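Local coordinates for cutm, flavoprotein of carbon monoxide dehydrogenase (Hydrogenophaga pseudoflava, PDB 1FFV) that carries the FAD of a carbon monoxide dehydrogenase and probably passes on the electrons released when CO is oxidised, at residues R64-S68 with T69-G73; H118-P121 with G122-H125; R225-A228 with A229-A232. All blocks are in the same frame, centred on the assembly; numbering follows the deposited sequence.

Contact 1: residues R64-S68 with T69-G73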
ATOM      1  N   ARG C  64      40.337 -12.793  38.773  1.00 43.74           N
ATOM      2  CA  ARG C  64      40.680 -13.441  40.037  1.00 44.76           C
ATOM      3  C   ARG C  64      41.962 -12.910  40.649  1.00 44.51           C
ATOM      4  O   ARG C  64      42.598 -12.014  40.102  1.00 44.30           O
ATOM      5  CB  ARG C  64      40.793 -14.952  39.830  1.00 46.23           C
ATOM      6  CG  ARG C  64      41.817 -15.353  38.782  1.00 48.75           C
ATOM      7  CD  ARG C  64      41.456 -16.694  38.156  1.00 50.81           C
ATOM      8  NE  ARG C  64      41.420 -16.597  36.697  1.00 52.90           N
ATOM      9  CZ  ARG C  64      42.302 -17.176  35.887  1.00 53.60           C
ATOM     10  NH1 ARG C  64      43.289 -17.904  36.395  1.00 54.10           N
ATOM     11  NH2 ARG C  64      42.218 -17.001  34.572  1.00 53.91           N
ATOM     12  N   GLU C  65      42.327 -13.473  41.796  1.00 44.64           N
ATOM     13  CA  GLU C  65      43.538 -13.089  42.507  1.00 44.27           C
ATOM     14  C   GLU C  65      44.423 -14.288  42.812  1.00 44.09           C
ATOM     15  O   GLU C  65      43.954 -15.329  43.284  1.00 44.37           O
ATOM     16  CB  GLU C  65      43.202 -12.374  43.817  1.00 44.34           C
ATOM     17  CG  GLU C  65      42.552 -11.012  43.650  1.00 44.85           C
ATOM     18  CD  GLU C  65      42.404 -10.283  44.972  1.00 45.18           C
ATOM     19  OE1 GLU C  65      41.398 -10.524  45.672  1.00 45.29           O
ATOM     20  OE2 GLU C  65      43.302  -9.478  45.317  1.00 45.76           O
ATOM     21  N   GLU C  66      45.702 -14.142  42.488  1.00 43.59           N
ATOM     22  CA  GLU C  66      46.701 -15.165  42.746  1.00 43.14           C
ATOM     23  C   GLU C  66      47.785 -14.445  43.538  1.00 42.86           C
ATOM     24  O   GLU C  66      48.616 -13.726  42.976  1.00 42.95           O
ATOM     25  CB  GLU C  66      47.249 -15.730  41.438  1.00 43.15           C
ATOM     26  CG  GLU C  66      46.210 -16.505  40.634  1.00 43.98           C
ATOM     27  CD  GLU C  66      46.761 -17.105  39.344  1.00 44.23           C
ATOM     28  OE1 GLU C  66      47.998 -17.266  39.222  1.00 44.06           O
ATOM     29  OE2 GLU C  66      45.946 -17.431  38.453  1.00 44.44           O
ATOM     30  N   GLY C  67      47.727 -14.595  44.857  1.00 42.26           N
ATOM     31  CA  GLY C  67      48.685 -13.929  45.719  1.00 41.36           C
ATOM     32  C   GLY C  67      48.366 -12.449  45.692  1.00 40.47           C
ATOM     33  O   GLY C  67      47.227 -12.058  45.947  1.00 41.01           O
ATOM     34  N   SER C  68      49.341 -11.629  45.319  1.00 39.19           N
ATOM     35  CA  SER C  68      49.130 -10.190  45.257  1.00 37.93           C
ATOM     36  C   SER C  68      48.958  -9.693  43.818  1.00 36.78           C
ATOM     37  O   SER C  68      49.046  -8.494  43.549  1.00 36.72           O
ATOM     38  CB  SER C  68      50.297  -9.470  45.934  1.00 38.03           C
ATOM     39  OG  SER C  68      51.535  -9.890  45.377  1.00 38.16           O
ATOM     40  N   THR C  69      48.702 -10.622  42.900  1.00 35.55           N
ATOM     41  CA  THR C  69      48.527 -10.295  41.487  1.00 34.17           C
ATOM     42  C   THR C  69      47.064 -10.401  41.075  1.00 33.28           C
ATOM     43  O   THR C  69      46.401 -11.390  41.388  1.00 32.92           O
ATOM     44  CB  THR C  69      49.346 -11.262  40.600  1.00 34.57           C
ATOM     45  OG1 THR C  69      50.739 -11.139  40.912  1.00 34.91           O
ATOM     46  CG2 THR C  69      49.136 -10.962  39.126  1.00 34.69           C
ATOM     47  N   VAL C  70      46.545  -9.365  40.419  1.00 32.03           N
ATOM     48  CA  VAL C  70      45.168  -9.402  39.940  1.00 30.72           C
ATOM     49  C   VAL C  70      45.230  -9.996  38.537  1.00 30.42           C
ATOM     50  O   VAL C  70      46.049  -9.584  37.713  1.00 30.52           O
ATOM     51  CB  VAL C  70      44.513  -8.005  39.909  1.00 30.64           C
ATOM     52  CG1 VAL C  70      43.123  -8.083  39.291  1.00 29.97           C
ATOM     53  CG2 VAL C  70      44.411  -7.446  41.326  1.00 30.37           C
ATOM     54  N   VAL C  71      44.420 -11.019  38.298  1.00 29.91           N
ATOM     55  CA  VAL C  71      44.389 -11.688  37.008  1.00 29.65           C
ATOM     56  C   VAL C  71      43.093 -11.346  36.286  1.00 29.50           C
ATOM     57  O   VAL C  71      41.990 -11.603  36.792  1.00 29.32           O
ATOM     58  CB  VAL C  71      44.509 -13.217  37.174  1.00 29.78           C
ATOM     59  CG1 VAL C  71      44.756 -13.881  35.829  1.00 29.84           C
ATOM     60  CG2 VAL C  71      45.623 -13.546  38.150  1.00 29.77           C
ATOM     61  N   ILE C  72      43.239 -10.746  35.107  1.00 28.72           N
ATOM     62  CA  ILE C  72      42.103 -10.337  34.298  1.00 28.27           C
ATOM     63  C   ILE C  72      42.089 -11.061  32.948  1.00 27.98           C
ATOM     64  O   ILE C  72      43.039 -10.948  32.164  1.00 27.20           O
ATOM     65  CB  ILE C  72      42.138  -8.809  34.045  1.00 28.07           C
ATOM     66  CG1 ILE C  72      42.168  -8.051  35.377  1.00 28.23           C
ATOM     67  CG2 ILE C  72      40.932  -8.388  33.235  1.00 28.08           C
ATOM     68  CD1 ILE C  72      42.387  -6.552  35.240  1.00 27.33           C
ATOM     69  N   GLY C  73      41.009 -11.798  32.684  1.00 27.59           N
ATOM     70  CA  GLY C  73      40.887 -12.510  31.420  1.00 27.24           C
ATOM     71  C   GLY C  73      40.925 -11.543  30.248  1.00 27.00           C
ATOM     72  O   GLY C  73      40.282 -10.492  30.286  1.00 27.08           O
TER
HETATM   73  O   HOH W   1      51.458 -13.631  42.198  1.00 41.83           O
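Val71 sits under Arg64 and Glu66 on one face of a beta hairpin, strands 63-66 and 69-73, closed by a type II' turn from Glu66 to Thr69. The tight part lies away from the turn. Arg64 and Val71 are a hydrogen-bonded antiparallel pair: Val71 N meets Arg64 O at 2.8 Å, almost straight at 171°, and Arg64 N reaches Val71 O in the plane of that carbonyl. On the same face Arg64 CG stands 3.8 Å from Val71 CB. With CG placed between backbone N and carbonyl carbon (chi1 58°) and a bend at chi3, the arginine carries its guanidinium over Val71 CG1, which lies 4.1 Å from the plane, beneath its centre. The other methyl, Val71 CG2, takes the stem of Glu66, with CG at 3.9 Å. Glu66 OE2 forms a salt bridge to Arg64 NH1 at 3.4 Å, while OE1 binds Arg171 of strand 166-173; the acid thus links two arginines. On the reverse face Glu65 and Val70, a non-hydrogen-bonded pair, turn to helix 85-90, where both touch Ile86 and Glu65 OE2 makes a salt bridge to Arg90. The solvent end is looser. Gly67, at positive phi, and Ser68 form the exposed corner. Glu66 N still meets Thr69 O straight (170°); only the return bond, Thr69 N to Glu66 O, comes from above the carbonyl plane. A water spans this end, donating to Glu66 O at 2.9 Å and lying 2.9 Å from Thr69 OG1.

Contact 2: residues H118-P121 with G122-H125. Unlike the reference sequence in segment 118-121: Gly119 (reference Asn), Asp120 (reference His). With FAD (flavin-adenine dinucleotide), chain J.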
ATOM      1  N   HIS C 118      45.256  -4.355  19.899  1.00 28.27           N
ATOM      2  CA  HIS C 118      45.069  -3.496  18.730  1.00 28.35           C
ATOM      3  C   HIS C 118      46.296  -2.582  18.511  1.00 28.44           C
ATOM      4  O   HIS C 118      46.650  -2.266  17.374  1.00 28.58           O
ATOM      5  CB  HIS C 118      43.770  -2.693  18.896  1.00 28.30           C
ATOM      6  CG  HIS C 118      43.353  -1.935  17.672  1.00 28.32           C
ATOM      7  ND1 HIS C 118      43.348  -2.493  16.411  1.00 28.30           N
ATOM      8  CD2 HIS C 118      42.923  -0.659  17.520  1.00 28.10           C
ATOM      9  CE1 HIS C 118      42.934  -1.593  15.535  1.00 28.01           C
ATOM     10  NE2 HIS C 118      42.670  -0.472  16.182  1.00 27.64           N
ATOM     11  N   GLY C 119      46.953  -2.189  19.600  1.00 28.35           N
ATOM     12  CA  GLY C 119      48.155  -1.367  19.503  1.00 28.38           C
ATOM     13  C   GLY C 119      47.992   0.034  18.953  1.00 28.73           C
ATOM     14  O   GLY C 119      48.938   0.627  18.442  1.00 28.30           O
ATOM     15  N   ASP C 120      46.785   0.564  19.069  1.00 29.14           N
ATOM     16  CA  ASP C 120      46.468   1.902  18.599  1.00 29.88           C
ATOM     17  C   ASP C 120      46.923   2.915  19.662  1.00 30.72           C
ATOM     18  O   ASP C 120      46.558   2.796  20.836  1.00 31.30           O
ATOM     19  CB  ASP C 120      44.948   2.000  18.382  1.00 28.92           C
ATOM     20  CG  ASP C 120      44.522   3.238  17.581  1.00 28.59           C
ATOM     21  OD1 ASP C 120      45.218   4.280  17.596  1.00 28.28           O
ATOM     22  OD2 ASP C 120      43.452   3.168  16.941  1.00 29.38           O
ATOM     23  N   PRO C 121      47.731   3.920  19.262  1.00 30.61           N
ATOM     24  CA  PRO C 121      48.221   4.952  20.194  1.00 30.02           C
ATOM     25  C   PRO C 121      47.022   5.701  20.778  1.00 29.55           C
ATOM     26  O   PRO C 121      47.098   6.294  21.843  1.00 29.68           O
ATOM     27  CB  PRO C 121      49.022   5.893  19.287  1.00 30.20           C
ATOM     28  CG  PRO C 121      49.362   5.066  18.100  1.00 30.67           C
ATOM     29  CD  PRO C 121      48.173   4.198  17.883  1.00 29.87           C
ATOM     30  N   GLY C 122      45.921   5.688  20.042  1.00 28.63           N
ATOM     31  CA  GLY C 122      44.723   6.361  20.492  1.00 28.40           C
ATOM     32  C   GLY C 122      44.005   5.671  21.637  1.00 27.93           C
ATOM     33  O   GLY C 122      43.256   6.318  22.360  1.00 28.27           O
ATOM     34  N   ASN C 123      44.198   4.361  21.782  1.00 27.21           N
ATOM     35  CA  ASN C 123      43.553   3.598  22.849  1.00 26.13           C
ATOM     36  C   ASN C 123      44.093   3.966  24.244  1.00 25.82           C
ATOM     37  O   ASN C 123      45.220   4.451  24.374  1.00 25.22           O
ATOM     38  CB  ASN C 123      43.693   2.097  22.580  1.00 26.25           C
ATOM     39  CG  ASN C 123      42.716   1.584  21.517  1.00 26.12           C
ATOM     40  OD1 ASN C 123      42.665   0.378  21.295  1.00 27.20           O
ATOM     41  ND2 ASN C 123      41.942   2.464  20.894  1.00 24.71           N
ATOM     42  N   ASP C 124      43.288   3.733  25.278  1.00 25.48           N
ATOM     43  CA  ASP C 124      43.667   4.079  26.652  1.00 25.62           C
ATOM     44  C   ASP C 124      44.403   3.011  27.461  1.00 25.94           C
ATOM     45  O   ASP C 124      45.304   3.330  28.243  1.00 26.02           O
ATOM     46  CB  ASP C 124      42.437   4.543  27.435  1.00 25.34           C
ATOM     47  CG  ASP C 124      41.762   5.753  26.805  1.00 25.66           C
ATOM     48  OD1 ASP C 124      42.385   6.830  26.724  1.00 25.10           O
ATOM     49  OD2 ASP C 124      40.598   5.627  26.386  1.00 26.00           O
ATOM     50  N   HIS C 125      44.031   1.747  27.285  1.00 25.80           N
ATOM     51  CA  HIS C 125      44.672   0.679  28.039  1.00 25.94           C
ATOM     52  C   HIS C 125      46.174   0.563  27.876  1.00 25.88           C
ATOM     53  O   HIS C 125      46.851   0.142  28.810  1.00 26.39           O
ATOM     54  CB  HIS C 125      43.988  -0.665  27.803  1.00 25.74           C
ATOM     55  CG  HIS C 125      42.718  -0.816  28.569  1.00 26.32           C
ATOM     56  ND1 HIS C 125      42.677  -0.774  29.946  1.00 26.49           N
ATOM     57  CD2 HIS C 125      41.437  -0.956  28.158  1.00 26.60           C
ATOM     58  CE1 HIS C 125      41.425  -0.880  30.351  1.00 26.39           C
ATOM     59  NE2 HIS C 125      40.652  -0.992  29.286  1.00 27.09           N
TER
HETATM   60  PA  FAD J1922      38.762  -6.372  18.259  1.00 29.21           P
HETATM   61  O1A FAD J1922      38.624  -7.792  17.894  1.00 29.41           O
HETATM   62  O2A FAD J1922      37.999  -5.445  17.629  1.00 30.00           O
HETATM   63  O5B FAD J1922      40.197  -6.098  17.952  1.00 29.44           O
HETATM   64  C5B FAD J1922      41.218  -6.885  18.532  1.00 30.73           C
HETATM   65  C4B FAD J1922      42.486  -6.679  17.713  1.00 30.24           C
HETATM   66  O4B FAD J1922      43.516  -7.316  18.529  1.00 29.94           O
HETATM   67  C3B FAD J1922      42.598  -7.473  16.439  1.00 30.34           C
HETATM   68  O3B FAD J1922      43.693  -7.193  15.643  1.00 29.91           O
HETATM   69  C2B FAD J1922      42.512  -8.868  17.021  1.00 29.66           C
HETATM   70  O2B FAD J1922      42.858  -9.818  16.072  1.00 30.02           O
HETATM   71  C1B FAD J1922      43.482  -8.770  18.156  1.00 29.68           C
HETATM   72  N9A FAD J1922      43.092  -9.402  19.405  1.00 29.29           N
HETATM   73  C8A FAD J1922      41.929  -9.219  20.109  1.00 28.92           C
HETATM   74  N7A FAD J1922      41.881  -9.947  21.222  1.00 29.07           N
HETATM   75  C5A FAD J1922      43.066 -10.637  21.236  1.00 28.88           C
HETATM   76  C6A FAD J1922      43.621 -11.586  22.190  1.00 28.68           C
HETATM   77  N6A FAD J1922      43.017 -11.977  23.279  1.00 28.45           N
HETATM   78  N1A FAD J1922      44.852 -12.065  21.853  1.00 29.19           N
HETATM   79  C2A FAD J1922      45.514 -11.686  20.737  1.00 28.87           C
HETATM   80  N3A FAD J1922      45.089 -10.824  19.815  1.00 29.60           N
HETATM   81  C4A FAD J1922      43.857 -10.316  20.110  1.00 29.04           C
HETATM   82  N1  FAD J1922      39.148   2.533  22.821  1.00 29.93           N
HETATM   83  C2  FAD J1922      39.776   3.272  23.724  1.00 29.80           C
HETATM   84  O2  FAD J1922      40.727   2.863  24.302  1.00 30.34           O
HETATM   85  N3  FAD J1922      39.364   4.585  24.057  1.00 29.58           N
HETATM   86  C4  FAD J1922      38.281   5.167  23.457  1.00 29.96           C
HETATM   87  O4  FAD J1922      37.956   6.294  23.772  1.00 30.70           O
HETATM   88  C4X FAD J1922      37.582   4.373  22.459  1.00 30.09           C
HETATM   89  N5  FAD J1922      36.518   4.891  21.839  1.00 29.50           N
HETATM   90  C5X FAD J1922      35.896   4.110  20.915  1.00 29.49           C
HETATM   91  C6  FAD J1922      34.788   4.664  20.274  1.00 28.92           C
HETATM   92  C7  FAD J1922      34.093   3.971  19.335  1.00 29.44           C
HETATM   93  C7M FAD J1922      32.901   4.599  18.656  1.00 29.82           C
HETATM   94  C8  FAD J1922      34.490   2.633  18.984  1.00 29.34           C
HETATM   95  C8M FAD J1922      33.737   1.840  17.941  1.00 28.68           C
HETATM   96  C9  FAD J1922      35.599   2.056  19.621  1.00 29.43           C
HETATM   97  C9A FAD J1922      36.294   2.785  20.578  1.00 29.73           C
HETATM   98  N10 FAD J1922      37.431   2.263  21.260  1.00 29.77           N
HETATM   99  C10 FAD J1922      38.065   3.022  22.174  1.00 29.94           C
HETATM  100  C1' FAD J1922      37.877   0.862  20.962  1.00 30.05           C
HETATM  101  C2' FAD J1922      37.509  -0.414  21.853  1.00 30.24           C
HETATM  102  O2' FAD J1922      37.908   0.375  22.942  1.00 30.18           O
HETATM  103  C3' FAD J1922      38.377  -1.141  20.844  1.00 31.08           C
HETATM  104  O3' FAD J1922      37.055  -1.706  21.002  1.00 31.07           O
HETATM  105  C4' FAD J1922      38.775  -2.586  21.059  1.00 30.88           C
HETATM  106  O4' FAD J1922      39.910  -1.708  20.768  1.00 30.48           O
HETATM  107  C5' FAD J1922      39.556  -3.478  20.087  1.00 30.09           C
HETATM  108  O5' FAD J1922      39.040  -4.389  21.311  1.00 29.13           O
HETATM  109  P   FAD J1922      38.065  -5.502  20.920  1.00 28.06           P
HETATM  110  O1P FAD J1922      37.860  -6.293  22.232  1.00 28.43           O
HETATM  111  O2P FAD J1922      36.878  -5.043  20.374  1.00 29.20           O
HETATM  112  O3P FAD J1922      38.703  -6.295  19.855  1.00 29.34           O
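Asp120 meets Gly122 and Asn123 through two hydrogen bonds that fold the loop between helices 112-117 and 125-131. Its carboxylate oxygen OD1 takes the amide N of Gly122 at 2.9 Å, reached from above the carboxylate plane. Its carbonyl O takes Asn123 N at 3.0 Å, again from well above the plane of the acceptor. CG stands opposite the backbone N (chi1 -166°), which turns the carboxylate forward along the chain to the glycine. The first bond makes an Asx turn, the second a type I beta turn from Asp120 to Asn123, superposed around Pro121; Gly119, at positive phi, has already broken the preceding helical path. The two turns belong to the FAD-binding domain of the molybdopterin dehydrogenase family and bring Asn123, and Asp124 just after it, to the flavin. Van der Waals contacts come next. Asn123 CG packs 3.9 Å from Asp120 CB, and the side chain lies beside His118. It also faces the cofactor, its CB 3.5 Å from FAD O2. Replacing Asn123 by alanine would remove CG and the amide, and is likely to leave a gap beside Asp120 CB and the pyrimidine edge of the flavin, though CB and the Asp124 bonds would remain. Ligand hydrogen bonds form the third group: Asp124 N donates to FAD O2 at 2.9 Å, and FAD N3 donates to Asp124 OD2 at 2.8 Å. Lys185 makes a salt bridge to that same OD2, and Tyr183 OH bonds to OD1.

Contact 3: residues R225-A228 with A229-A232. Unlike the reference sequence in segment 225-228: Ala226 (reference Arg), Ala228 (reference Gly). Unlike the reference sequence in segment 229-232: Ala229 (reference Gly), Glu230 (reference Arg), Ala231 (reference Ser), Ala232 (reference Arg).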
ATOM      1  N   ARG C 225      56.016   5.427  28.128  1.00 30.78           N
ATOM      2  CA  ARG C 225      56.325   5.539  29.545  1.00 30.57           C
ATOM      3  C   ARG C 225      57.257   6.749  29.575  1.00 30.30           C
ATOM      4  O   ARG C 225      58.036   6.956  28.638  1.00 29.91           O
ATOM      5  CB  ARG C 225      57.070   4.312  30.056  1.00 30.54           C
ATOM      6  CG  ARG C 225      57.442   4.430  31.518  1.00 31.11           C
ATOM      7  CD  ARG C 225      58.165   3.204  32.015  1.00 31.51           C
ATOM      8  NE  ARG C 225      58.536   3.338  33.422  1.00 31.78           N
ATOM      9  CZ  ARG C 225      59.354   2.509  34.062  1.00 31.67           C
ATOM     10  NH1 ARG C 225      59.894   1.480  33.419  1.00 31.25           N
ATOM     11  NH2 ARG C 225      59.623   2.703  35.347  1.00 31.52           N
ATOM     12  N   ALA C 226      57.156   7.569  30.615  1.00 30.02           N
ATOM     13  CA  ALA C 226      58.010   8.750  30.719  1.00 29.79           C
ATOM     14  C   ALA C 226      58.996   8.602  31.881  1.00 29.78           C
ATOM     15  O   ALA C 226      58.772   9.130  32.974  1.00 29.46           O
ATOM     16  CB  ALA C 226      57.152  10.001  30.877  1.00 29.55           C
ATOM     17  N   GLU C 227      60.084   7.873  31.635  1.00 29.83           N
ATOM     18  CA  GLU C 227      61.092   7.628  32.662  1.00 30.04           C
ATOM     19  C   GLU C 227      61.835   8.860  33.151  1.00 30.20           C
ATOM     20  O   GLU C 227      62.018   9.017  34.356  1.00 30.26           O
ATOM     21  CB  GLU C 227      62.068   6.527  32.241  1.00 29.85           C
ATOM     22  CG  GLU C 227      61.457   5.130  32.286  1.00 29.57           C
ATOM     23  CD  GLU C 227      62.506   4.036  32.346  1.00 29.76           C
ATOM     24  OE1 GLU C 227      62.610   3.255  31.378  1.00 28.86           O
ATOM     25  OE2 GLU C 227      63.228   3.960  33.367  1.00 29.47           O
ATOM     26  N   ALA C 228      62.265   9.728  32.237  1.00 30.40           N
ATOM     27  CA  ALA C 228      62.953  10.960  32.635  1.00 31.09           C
ATOM     28  C   ALA C 228      61.989  11.798  33.477  1.00 31.34           C
ATOM     29  O   ALA C 228      62.403  12.498  34.403  1.00 32.03           O
ATOM     30  CB  ALA C 228      63.404  11.747  31.420  1.00 30.94           C
ATOM     31  N   ALA C 229      60.700  11.715  33.147  1.00 31.36           N
ATOM     32  CA  ALA C 229      59.665  12.431  33.881  1.00 31.31           C
ATOM     33  C   ALA C 229      59.547  11.814  35.272  1.00 31.90           C
ATOM     34  O   ALA C 229      59.369  12.525  36.259  1.00 32.47           O
ATOM     35  CB  ALA C 229      58.332  12.352  33.141  1.00 30.67           C
ATOM     36  N   GLU C 230      59.674  10.489  35.350  1.00 31.82           N
ATOM     37  CA  GLU C 230      59.601   9.794  36.632  1.00 31.69           C
ATOM     38  C   GLU C 230      60.773  10.225  37.509  1.00 32.32           C
ATOM     39  O   GLU C 230      60.600  10.511  38.695  1.00 33.51           O
ATOM     40  CB  GLU C 230      59.633   8.270  36.436  1.00 31.31           C
ATOM     41  CG  GLU C 230      58.342   7.678  35.866  1.00 30.49           C
ATOM     42  CD  GLU C 230      58.438   6.185  35.535  1.00 30.46           C
ATOM     43  OE1 GLU C 230      57.558   5.695  34.794  1.00 30.14           O
ATOM     44  OE2 GLU C 230      59.376   5.496  36.004  1.00 28.80           O
ATOM     45  N   ALA C 231      61.948  10.329  36.891  1.00 32.07           N
ATOM     46  CA  ALA C 231      63.173  10.714  37.582  1.00 31.46           C
ATOM     47  C   ALA C 231      63.122  12.133  38.125  1.00 31.91           C
ATOM     48  O   ALA C 231      63.902  12.495  39.006  1.00 31.80           O
ATOM     49  CB  ALA C 231      64.374  10.548  36.656  1.00 31.36           C
ATOM     50  N   ALA C 232      62.217  12.945  37.591  1.00 32.01           N
ATOM     51  CA  ALA C 232      62.085  14.316  38.059  1.00 32.02           C
ATOM     52  C   ALA C 232      61.359  14.349  39.397  1.00 31.86           C
ATOM     53  O   ALA C 232      61.390  15.358  40.097  1.00 31.53           O
ATOM     54  CB  ALA C 232      61.335  15.160  37.036  1.00 32.01           C
TER
HETATM   55  O   HOH W   2      62.103   4.890  35.738  1.00 29.61           O
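Glu230 OE1 is gripped twice: by Arg225 NE at 2.9 Å, nearly straight at 173°, and by the backbone N of Ile214 on strand 208-217. The second carboxylate oxygen, OE2, receives Arg225 NH2 at 2.9 Å through its syn lone pair, along a more bent line of 140°. Arg225 therefore holds Glu230 side-on, one nitrogen to each oxygen. The fit is not flat, for the guanidinium and carboxylate planes are turned 41° apart; OE1 stays in the guanidinium plane while OE2 is tilted from it. Arg225 reaches this place extended from CG to NE, from the end of strand 224-225, and Glu230 comes to it from the short helix 227-231. The pair thus ties the strand end to the helix that follows. Ala226 holds the N-cap position between them, and its carbonyl O accepts Glu230 N at 2.9 Å, closing the first turn of the helix; the next bond runs from Ala231 N to Glu227 O at 2.9 Å. Away from the ion pair, Ala226 CB and Ala229 CB press together at a tight 3.5 Å, both also touching Ile214, while Ala228, Ala229 and Ala232 lean on helix 240-252. Glu227 lays its CG over one face of the Arg225 guanidinium, toward the rim. A water donates to Glu227 OE2 and to Glu230 OE2, bridging two acids whose oxygens stay 4.9 Å apart. Arg225 NH1 also forms a salt bridge to Asp150. Arg213 of strand 208-217 brings a second positive charge close to Arg225 NH2; Glu227, Glu230 and Asp150 probably offset this crowding of arginines, and Glu230, held by Arg225 and a backbone amide, is likely to remain ionised despite its burial.

Overall arrangement
From the N terminus the three contacts follow one another in series; none nests in or crosses another. Contact 1 closes the hairpin at one edge of the five-stranded antiparallel sheet of the FAD-binding domain. Contact 2, the closest of the three to the centre of the chain, folds the loop between helices 112-117 and 125-131 beside the flavin. Contact 3 turns the chain from the last strand of the four-stranded sheet into helix 227-231, in the C-terminal family region. Centres of contacts 1 and 2 are about 23 Å apart, those of 2 and 3 about 21 Å. Strand 180-186 of that second sheet meets contact 2 at Asp124, so the two family regions come together at the flavin.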